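Local coordinates for protein CrmK (Actinoalloteichus sp. WH1-2216-6, PDB 5I1V) that probably acts as an FAD-dependent oxidase, its flavin covalently bound, in recycling shunt products during caerulomycin biosynthesis, at residues Ala221-Leu235 with Val308-Thr322. Numbering follows the deposited sequence.
Sequences ASFHVARVSWSWAEL and VAPSLTRRRLPWLAT
From Phe-223 opposite Leu-317 to Ser-229 opposite Ser-311, strands 222-231 and 311-318 run antiparallel, axes 4.6 Å apart, joined by eight backbone hydrogen bonds; a ninth, Trp-319 N to Ala-221 O, ties in the first turn of helix 319-326. Pro-310 CB sits over one face of the Trp-230 indole, 3.5 Å from the centroid of the five-membered ring and 17° off its normal, a CH-pi contact. With chi1 at -175°, Val-228 swings CG1 away from its own N and against the same indole face, 3.4 Å from Pro-310 CB, leaving CG2 to meet Leu-312 CD1. Replacing Trp-230 with alanine would probably leave Pro-310 CB and Val-228 CG1 without the flat surface they share and open a gap beside them. At the other end Phe-223 CE1 approaches Trp-319 CD1 at the indole edge (3.5 Å), the ring planes oblique at 50°; Thr-322 packs CG2 on Phe-223 CB and CB on Val-225 CG2. A water bridges Ser-231 N and Glu-234 OE1 to Ala-309 O, before strand 311-318. Within this chain 311-318 is an edge strand of the eight-stranded antiparallel sheet, probably the substrate-binding domain as in berberine-bridge-enzyme relatives, with 222-231 between it and 277-285. Helix 291-303 packs on Ala-226, Leu-312 and Arg-314, whose guanidinium bonds to Ser-296, whereas Arg-315, on the reverse face, reaches Gly-337 O of the second subunit.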
loop_
_atom_site.group_PDB
_atom_site.type_symbol
_atom_site.label_atom_id
_atom_site.label_comp_id
_atom_site.label_asym_id
_atom_site.label_seq_id
_atom_site.Cartn_x
_atom_site.Cartn_y
_atom_site.Cartn_z
ATOM N N ALA A 221 11.081 20.303 -0.528
ATOM C CA ALA A 221 11.677 19.249 -1.343
ATOM C C ALA A 221 12.151 18.065 -0.493
ATOM O O ALA A 221 12.051 16.945 -0.919
ATOM C CB ALA A 221 12.819 19.804 -2.185
ATOM N N SER A 222 12.636 18.323 0.715
ATOM C CA SER A 222 13.160 17.233 1.532
ATOM C C SER A 222 13.166 17.628 2.979
ATOM O O SER A 222 13.030 18.825 3.286
ATOM C CB SER A 222 14.529 16.758 1.050
ATOM O OG SER A 222 15.545 17.576 1.498
ATOM N N PHE A 223 13.234 16.592 3.825
ATOM C CA PHE A 223 13.025 16.660 5.249
ATOM C C PHE A 223 14.117 15.907 5.990
ATOM O O PHE A 223 14.582 14.859 5.530
ATOM C CB PHE A 223 11.712 15.969 5.620
ATOM C CG PHE A 223 10.512 16.792 5.315
ATOM C CD1 PHE A 223 10.102 16.941 4.028
ATOM C CD2 PHE A 223 9.822 17.454 6.320
ATOM C CE1 PHE A 223 9.020 17.745 3.712
ATOM C CE2 PHE A 223 8.745 18.250 6.015
ATOM C CZ PHE A 223 8.340 18.394 4.706
ATOM N N HIS A 224 14.481 16.435 7.141
ATOM C CA HIS A 224 15.226 15.675 8.140
ATOM C C HIS A 224 14.202 14.926 8.985
ATOM O O HIS A 224 13.228 15.535 9.470
ATOM C CB HIS A 224 15.998 16.610 9.076
ATOM C CG HIS A 224 17.093 17.381 8.412
ATOM N ND1 HIS A 224 18.226 16.779 7.910
ATOM C CD2 HIS A 224 17.234 18.705 8.172
ATOM C CE1 HIS A 224 19.016 17.699 7.385
ATOM N NE2 HIS A 224 18.438 18.876 7.533
ATOM N N VAL A 225 14.443 13.637 9.215
ATOM C CA VAL A 225 13.493 12.775 9.869
ATOM C C VAL A 225 14.193 12.180 11.091
ATOM O O VAL A 225 15.362 11.879 11.045
ATOM C CB VAL A 225 13.019 11.648 8.928
ATOM C CG1 VAL A 225 12.072 10.713 9.662
ATOM C CG2 VAL A 225 12.349 12.219 7.644
ATOM N N ALA A 226 13.483 12.090 12.198
ATOM C CA ALA A 226 13.992 11.444 13.384
ATOM C C ALA A 226 12.949 10.459 13.872
ATOM O O ALA A 226 11.765 10.796 13.997
ATOM C CB ALA A 226 14.286 12.477 14.467
ATOM N N ARG A 227 13.394 9.249 14.163
ATOM C CA ARG A 227 12.513 8.213 14.639
ATOM C C ARG A 227 13.138 7.788 15.972
ATOM O O ARG A 227 14.334 7.542 16.069
ATOM C CB ARG A 227 12.409 7.092 13.622
ATOM C CG ARG A 227 12.263 7.636 12.180
ATOM C CD ARG A 227 11.182 6.962 11.340
ATOM N NE ARG A 227 11.511 5.560 11.120
ATOM C CZ ARG A 227 10.690 4.523 11.301
ATOM N NH1 ARG A 227 9.413 4.691 11.663
ATOM N NH2 ARG A 227 11.149 3.287 11.089
ATOM N N VAL A 228 12.326 7.818 17.002
ATOM C CA VAL A 228 12.789 7.688 18.366
ATOM C C VAL A 228 11.959 6.607 19.012
ATOM O O VAL A 228 10.795 6.501 18.729
ATOM C CB VAL A 228 12.588 9.014 19.086
ATOM C CG1 VAL A 228 13.169 8.972 20.489
ATOM C CG2 VAL A 228 13.265 10.120 18.319
ATOM N N SER A 229 12.542 5.798 19.893
ATOM C CA SER A 229 11.757 4.891 20.723
ATOM C C SER A 229 12.324 4.846 22.134
ATOM O O SER A 229 13.530 4.956 22.314
ATOM C CB SER A 229 11.766 3.486 20.140
ATOM O OG SER A 229 13.087 3.127 19.823
ATOM N N TRP A 230 11.441 4.690 23.118
ATOM C CA TRP A 230 11.829 4.580 24.520
ATOM C C TRP A 230 11.369 3.217 25.024
ATOM O O TRP A 230 10.222 2.852 24.857
ATOM C CB TRP A 230 11.166 5.655 25.378
ATOM C CG TRP A 230 11.553 7.050 25.126
ATOM C CD1 TRP A 230 12.426 7.795 25.861
ATOM C CD2 TRP A 230 11.039 7.911 24.103
ATOM N NE1 TRP A 230 12.516 9.060 25.344
ATOM C CE2 TRP A 230 11.672 9.160 24.261
ATOM C CE3 TRP A 230 10.135 7.730 23.035
ATOM C CZ2 TRP A 230 11.417 10.251 23.408
ATOM C CZ3 TRP A 230 9.860 8.809 22.210
ATOM C CH2 TRP A 230 10.499 10.065 22.408
ATOM N N SER A 231 12.253 2.459 25.671
ATOM C CA SER A 231 11.898 1.091 26.041
ATOM C C SER A 231 10.928 1.100 27.205
ATOM O O SER A 231 11.183 1.759 28.228
ATOM C CB SER A 231 13.159 0.266 26.390
ATOM O OG SER A 231 12.771 -0.978 26.971
ATOM N N TRP A 232 9.839 0.338 27.088
ATOM C CA TRP A 232 8.926 0.159 28.198
ATOM C C TRP A 232 9.631 -0.544 29.409
ATOM O O TRP A 232 9.284 -0.299 30.557
ATOM C CB TRP A 232 7.699 -0.669 27.802
ATOM C CG TRP A 232 6.509 0.192 27.557
ATOM C CD1 TRP A 232 5.954 0.525 26.332
ATOM C CD2 TRP A 232 5.722 0.861 28.548
ATOM N NE1 TRP A 232 4.886 1.355 26.525
ATOM C CE2 TRP A 232 4.717 1.577 27.865
ATOM C CE3 TRP A 232 5.764 0.921 29.951
ATOM C CZ2 TRP A 232 3.764 2.339 28.530
ATOM C CZ3 TRP A 232 4.804 1.683 30.626
ATOM C CH2 TRP A 232 3.813 2.380 29.906
ATOM N N ALA A 233 10.583 -1.406 29.114
ATOM C CA ALA A 233 11.307 -2.142 30.179
ATOM C C ALA A 233 12.059 -1.183 31.101
ATOM O O ALA A 233 12.444 -1.557 32.219
ATOM C CB ALA A 233 12.276 -3.120 29.544
ATOM N N GLU A 234 12.313 0.034 30.614
ATOM C CA GLU A 234 13.095 1.010 31.341
ATOM C C GLU A 234 12.272 2.174 31.846
ATOM O O GLU A 234 12.809 3.081 32.420
ATOM C CB GLU A 234 14.221 1.539 30.459
ATOM C CG GLU A 234 15.330 0.549 30.239
ATOM C CD GLU A 234 15.872 0.547 28.823
ATOM O OE1 GLU A 234 16.090 1.624 28.211
ATOM O OE2 GLU A 234 16.101 -0.575 28.317
ATOM N N LEU A 235 10.970 2.132 31.654
ATOM C CA LEU A 235 10.114 3.278 31.882
ATOM C C LEU A 235 9.487 3.212 33.264
ATOM O O LEU A 235 9.077 2.136 33.706
ATOM C CB LEU A 235 9.021 3.257 30.801
ATOM C CG LEU A 235 8.111 4.443 30.548
ATOM C CD1 LEU A 235 8.914 5.718 30.325
ATOM C CD2 LEU A 235 7.267 4.107 29.331
ATOM N N VAL A 308 15.011 7.392 31.238
ATOM C CA VAL A 308 15.171 6.465 30.079
ATOM C C VAL A 308 15.810 7.199 28.919
ATOM O O VAL A 308 15.284 8.228 28.499
ATOM C CB VAL A 308 13.840 5.938 29.480
ATOM C CG1 VAL A 308 14.095 4.662 28.687
ATOM C CG2 VAL A 308 12.781 5.716 30.524
ATOM N N ALA A 309 16.904 6.676 28.378
ATOM C CA ALA A 309 17.513 7.261 27.173
ATOM C C ALA A 309 16.781 6.627 26.008
ATOM O O ALA A 309 16.573 5.416 26.019
ATOM C CB ALA A 309 18.984 6.910 27.090
ATOM N N PRO A 310 16.396 7.425 24.996
ATOM C CA PRO A 310 15.750 6.797 23.843
ATOM C C PRO A 310 16.737 6.338 22.768
ATOM O O PRO A 310 17.805 6.922 22.650
ATOM C CB PRO A 310 14.919 7.940 23.270
ATOM C CG PRO A 310 15.738 9.166 23.563
ATOM C CD PRO A 310 16.408 8.897 24.895
ATOM N N SER A 311 16.364 5.338 21.972
ATOM C CA SER A 311 17.085 5.015 20.751
ATOM C C SER A 311 16.577 5.922 19.647
ATOM O O SER A 311 15.398 6.187 19.574
ATOM C CB SER A 311 16.796 3.606 20.290
ATOM O OG SER A 311 16.870 2.671 21.335
ATOM N N LEU A 312 17.451 6.302 18.741
ATOM C CA LEU A 312 17.149 7.332 17.766
ATOM C C LEU A 312 17.885 7.003 16.459
ATOM O O LEU A 312 19.043 6.606 16.485
ATOM C CB LEU A 312 17.641 8.637 18.373
ATOM C CG LEU A 312 17.988 9.867 17.572
ATOM C CD1 LEU A 312 16.718 10.489 17.018
ATOM C CD2 LEU A 312 18.700 10.855 18.485
ATOM N N THR A 313 17.186 7.133 15.333
ATOM C CA THR A 313 17.807 7.172 14.017
ATOM C C THR A 313 17.375 8.478 13.356
ATOM O O THR A 313 16.240 8.942 13.562
ATOM C CB THR A 313 17.383 5.976 13.119
ATOM O OG1 THR A 313 18.111 6.026 11.891
ATOM C CG2 THR A 313 15.931 6.036 12.750
ATOM N N ARG A 314 18.285 9.083 12.610
ATOM C CA ARG A 314 18.011 10.336 11.904
ATOM C C ARG A 314 18.474 10.188 10.480
ATOM O O ARG A 314 19.502 9.556 10.245
ATOM C CB ARG A 314 18.722 11.506 12.601
ATOM C CG ARG A 314 18.100 11.823 13.966
ATOM C CD ARG A 314 18.776 12.970 14.721
ATOM N NE ARG A 314 18.672 14.254 14.031
ATOM C CZ ARG A 314 19.041 15.427 14.542
ATOM N NH1 ARG A 314 19.516 15.514 15.782
ATOM N NH2 ARG A 314 18.913 16.531 13.816
ATOM N N ARG A 315 17.717 10.755 9.530
ATOM C CA ARG A 315 18.117 10.704 8.134
ATOM C C ARG A 315 17.358 11.772 7.366
ATOM O O ARG A 315 16.413 12.339 7.868
ATOM C CB ARG A 315 17.795 9.338 7.552
ATOM C CG ARG A 315 16.295 9.018 7.527
ATOM C CD ARG A 315 16.001 7.583 7.076
ATOM N NE ARG A 315 16.645 7.328 5.787
ATOM C CZ ARG A 315 16.603 6.171 5.124
ATOM N NH1 ARG A 315 15.897 5.138 5.576
ATOM N NH2 ARG A 315 17.264 6.067 3.977
ATOM N N ARG A 316 17.786 12.024 6.144
ATOM C CA ARG A 316 17.176 13.021 5.286
ATOM C C ARG A 316 16.474 12.281 4.146
ATOM O O ARG A 316 17.014 11.334 3.581
ATOM C CB ARG A 316 18.303 13.915 4.796
ATOM C CG ARG A 316 17.967 15.155 4.018
ATOM C CD ARG A 316 19.295 15.775 3.573
ATOM N NE ARG A 316 19.175 17.035 2.845
ATOM C CZ ARG A 316 18.663 17.166 1.621
ATOM N NH1 ARG A 316 18.175 16.115 0.963
ATOM N NH2 ARG A 316 18.626 18.366 1.042
ATOM N N LEU A 317 15.256 12.684 3.797
ATOM C CA LEU A 317 14.544 11.998 2.728
ATOM C C LEU A 317 13.779 12.980 1.869
ATOM O O LEU A 317 13.394 14.055 2.346
ATOM C CB LEU A 317 13.574 10.979 3.309
ATOM C CG LEU A 317 14.123 9.634 3.789
ATOM C CD1 LEU A 317 12.991 8.827 4.364
ATOM C CD2 LEU A 317 14.785 8.873 2.643
ATOM N N PRO A 318 13.517 12.612 0.608
ATOM C CA PRO A 318 12.628 13.509 -0.146
ATOM C C PRO A 318 11.220 13.544 0.467
ATOM O O PRO A 318 10.817 12.599 1.142
ATOM C CB PRO A 318 12.633 12.906 -1.548
ATOM C CG PRO A 318 13.960 12.219 -1.667
ATOM C CD PRO A 318 14.164 11.622 -0.274
ATOM N N TRP A 319 10.485 14.627 0.256
ATOM C CA TRP A 319 9.134 14.755 0.827
ATOM C C TRP A 319 8.213 13.530 0.628
ATOM O O TRP A 319 7.681 12.968 1.596
ATOM C CB TRP A 319 8.388 16.028 0.331
ATOM C CG TRP A 319 6.949 15.912 0.782
ATOM C CD1 TRP A 319 6.502 16.018 2.049
ATOM C CD2 TRP A 319 5.819 15.521 -0.014
ATOM N NE1 TRP A 319 5.172 15.736 2.100
ATOM C CE2 TRP A 319 4.720 15.446 0.844
ATOM C CE3 TRP A 319 5.626 15.279 -1.376
ATOM C CZ2 TRP A 319 3.447 15.097 0.404
ATOM C CZ3 TRP A 319 4.355 14.938 -1.823
ATOM C CH2 TRP A 319 3.291 14.833 -0.938
ATOM N N LEU A 320 7.986 13.128 -0.618
ATOM C CA LEU A 320 7.077 12.013 -0.868
ATOM C C LEU A 320 7.556 10.743 -0.164
ATOM O O LEU A 320 6.774 9.996 0.361
ATOM C CB LEU A 320 6.869 11.802 -2.357
ATOM C CG LEU A 320 5.847 10.726 -2.757
ATOM C CD1 LEU A 320 4.460 11.013 -2.200
ATOM C CD2 LEU A 320 5.824 10.639 -4.265
ATOM N N ALA A 321 8.852 10.517 -0.159
ATOM C CA ALA A 321 9.426 9.412 0.589
ATOM C C ALA A 321 9.166 9.534 2.086
ATOM O O ALA A 321 8.750 8.552 2.740
ATOM C CB ALA A 321 10.916 9.301 0.304
ATOM N N THR A 322 9.323 10.724 2.654
ATOM C CA THR A 322 9.025 10.812 4.132
ATOM C C THR A 322 7.524 10.607 4.400
ATOM O O THR A 322 7.115 10.018 5.405
ATOM C CB THR A 322 9.669 12.017 4.917
ATOM O OG1 THR A 322 8.694 12.963 5.365
ATOM C CG2 THR A 322 10.732 12.751 4.161
HETATM O O HOH W 1 17.301 14.575 11.370
HETATM O O HOH W 2 15.021 3.274 25.777
#